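Local coordinates for spindle assembly abnormal protein 6 (Caenorhabditis elegans, PDB 4GFC), which serves as the central scaffold of centrioles, its homodimers assembling into a structure that ensures their ninefold symmetry, at residues L66-L71 and H139-D144. The protein carries 1 engineered substitution. Sequence-based numbering, arbitrary orientation.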
loop_
_atom_site.group_PDB
_atom_site.type_symbol
_atom_site.label_atom_id
_atom_site.label_comp_id
_atom_site.label_asym_id
_atom_site.label_seq_id
_atom_site.Cartn_x
_atom_site.Cartn_y
_atom_site.Cartn_z
ATOM N N LEU A 66 -3.943 1.674 -8.083
ATOM C CA LEU A 66 -4.026 0.268 -8.447
ATOM C C LEU A 66 -5.445 -0.048 -8.907
ATOM O O LEU A 66 -6.367 -0.097 -8.089
ATOM C CB LEU A 66 -3.617 -0.610 -7.245
ATOM C CG LEU A 66 -3.358 -2.119 -7.477
ATOM C CD1 LEU A 66 -2.093 -2.343 -8.296
ATOM C CD2 LEU A 66 -3.257 -2.869 -6.127
ATOM N N PHE A 67 -5.619 -0.265 -10.225
ATOM C CA PHE A 67 -6.904 -0.591 -10.856
ATOM C C PHE A 67 -6.831 -1.892 -11.634
ATOM O O PHE A 67 -5.802 -2.169 -12.239
ATOM C CB PHE A 67 -7.349 0.557 -11.783
ATOM C CG PHE A 67 -7.681 1.827 -11.050
ATOM C CD1 PHE A 67 -8.968 2.079 -10.628
ATOM C CD2 PHE A 67 -6.689 2.744 -10.738
ATOM C CE1 PHE A 67 -9.258 3.226 -9.934
ATOM C CE2 PHE A 67 -6.988 3.898 -10.029
ATOM C CZ PHE A 67 -8.264 4.122 -9.618
ATOM N N SER A 68 -7.910 -2.679 -11.626
ATOM C CA SER A 68 -8.040 -3.982 -12.288
ATOM C C SER A 68 -9.425 -4.248 -12.836
ATOM O O SER A 68 -10.417 -3.619 -12.412
ATOM C CB SER A 68 -7.783 -5.105 -11.290
ATOM O OG SER A 68 -6.429 -5.166 -10.909
ATOM N N GLU A 69 -9.498 -5.278 -13.684
ATOM C CA GLU A 69 -10.706 -5.875 -14.235
ATOM C C GLU A 69 -10.365 -7.261 -14.765
ATOM O O GLU A 69 -9.298 -7.476 -15.367
ATOM C CB GLU A 69 -11.385 -5.017 -15.306
ATOM C CG GLU A 69 -12.800 -5.476 -15.659
ATOM C CD GLU A 69 -13.802 -5.708 -14.539
ATOM O OE1 GLU A 69 -14.507 -4.743 -14.165
ATOM O OE2 GLU A 69 -13.913 -6.863 -14.067
ATOM N N THR A 70 -11.256 -8.207 -14.478
ATOM C CA THR A 70 -11.145 -9.596 -14.873
ATOM C C THR A 70 -12.280 -9.886 -15.818
ATOM O O THR A 70 -13.452 -9.825 -15.449
ATOM C CB THR A 70 -11.117 -10.530 -13.656
ATOM O OG1 THR A 70 -9.964 -10.215 -12.893
ATOM C CG2 THR A 70 -11.072 -11.997 -14.040
ATOM N N LEU A 71 -11.927 -10.188 -17.043
ATOM C CA LEU A 71 -12.902 -10.563 -18.034
ATOM C C LEU A 71 -12.996 -12.057 -18.084
ATOM O O LEU A 71 -11.993 -12.740 -17.929
ATOM C CB LEU A 71 -12.489 -10.042 -19.410
ATOM C CG LEU A 71 -12.489 -8.564 -19.658
ATOM C CD1 LEU A 71 -11.698 -8.264 -20.898
ATOM C CD2 LEU A 71 -13.864 -8.071 -19.803
ATOM N N HIS A 139 -11.641 -1.351 -11.795
ATOM C CA HIS A 139 -12.073 -0.943 -10.449
ATOM C C HIS A 139 -10.870 -0.740 -9.527
ATOM O O HIS A 139 -9.850 -1.408 -9.718
ATOM C CB HIS A 139 -13.047 -1.969 -9.855
ATOM C CG HIS A 139 -12.503 -3.366 -9.747
ATOM N ND1 HIS A 139 -12.811 -4.339 -10.685
ATOM C CD2 HIS A 139 -11.704 -3.918 -8.802
ATOM C CE1 HIS A 139 -12.174 -5.435 -10.294
ATOM N NE2 HIS A 139 -11.489 -5.230 -9.173
ATOM N N ALA A 140 -10.978 0.165 -8.537
ATOM C CA ALA A 140 -9.890 0.393 -7.568
ATOM C C ALA A 140 -9.649 -0.900 -6.732
ATOM O O ALA A 140 -10.599 -1.488 -6.198
ATOM C CB ALA A 140 -10.203 1.592 -6.663
ATOM N N VAL A 141 -8.416 -1.383 -6.691
ATOM C CA VAL A 141 -8.092 -2.597 -5.933
ATOM C C VAL A 141 -7.927 -2.262 -4.457
ATOM O O VAL A 141 -7.116 -1.407 -4.107
ATOM C CB VAL A 141 -6.829 -3.276 -6.483
ATOM C CG1 VAL A 141 -6.502 -4.509 -5.700
ATOM C CG2 VAL A 141 -6.981 -3.610 -7.946
ATOM N N ARG A 142 -8.667 -2.948 -3.590
ATOM C CA ARG A 142 -8.564 -2.718 -2.144
ATOM C C ARG A 142 -8.185 -4.048 -1.443
ATOM O O ARG A 142 -7.729 -4.997 -2.101
ATOM C CB ARG A 142 -9.881 -2.134 -1.593
ATOM C CG ARG A 142 -10.343 -0.794 -2.167
ATOM C CD ARG A 142 -9.501 0.404 -1.771
ATOM N NE ARG A 142 -9.347 0.526 -0.330
ATOM C CZ ARG A 142 -8.461 1.323 0.252
ATOM N NH1 ARG A 142 -7.666 2.099 -0.484
ATOM N NH2 ARG A 142 -8.367 1.365 1.573
ATOM N N GLY A 143 -8.368 -4.108 -0.125
ATOM C CA GLY A 143 -8.113 -5.295 0.658
ATOM C C GLY A 143 -6.772 -5.932 0.448
ATOM O O GLY A 143 -5.776 -5.246 0.251
ATOM N N ASP A 144 -6.763 -7.259 0.424
ATOM C CA ASP A 144 -5.581 -8.111 0.338
ATOM C C ASP A 144 -4.696 -7.854 -0.864
ATOM O O ASP A 144 -3.475 -7.906 -0.711
ATOM C CB ASP A 144 -5.981 -9.580 0.397
ATOM C CG ASP A 144 -6.509 -9.971 1.777
ATOM O OD1 ASP A 144 -5.713 -9.982 2.743
ATOM O OD2 ASP A 144 -7.728 -10.235 1.896
HETATM O O HOH W 1 -14.836 -2.712 -12.448
#
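Ser68 and His139 form an antiparallel hydrogen-bonded pair where strand 132-140, beside strand 62-71 in the SAS-6 head domain, a fold of the XRCC4 N-terminal clan, ends and the chain passes into helix 143-163. Ser68 N donates to His139 O at 3.0 Å, and His139 N returns a bond to Ser68 O. Two residues on, past the non-hydrogen-bonded pair Phe67/Ala140, Val141 N reaches Leu66 O at 2.8 Å in an almost straight bond (179°), so the pairing continues into the loop before the helix. Beside this bond Val141 CB meets Leu66 CD2 at 3.6 Å. A chi1 of 58° sets His139 CG between the backbone N and the carbonyl carbon, and the ring attached there has Ser68 O 3.0 Å above one face, offset toward the rim. Glu69 OE1 stands near the ring plane at the edge, and a water joins it to His139 ND1; an alanine in place of His139 would probably leave this water without its ring partner and Ser68 O without the ring packed over it. On the face opposite Ser68 and His139, Phe67 CE1 packs against Ala140 CB. Farther out, Leu66 also touches Leu146 and His149 of helix 143-163, and Arg142 bridges through NH1 to Glu64 and through NH2 to Asp144 OD1 of the second subunit.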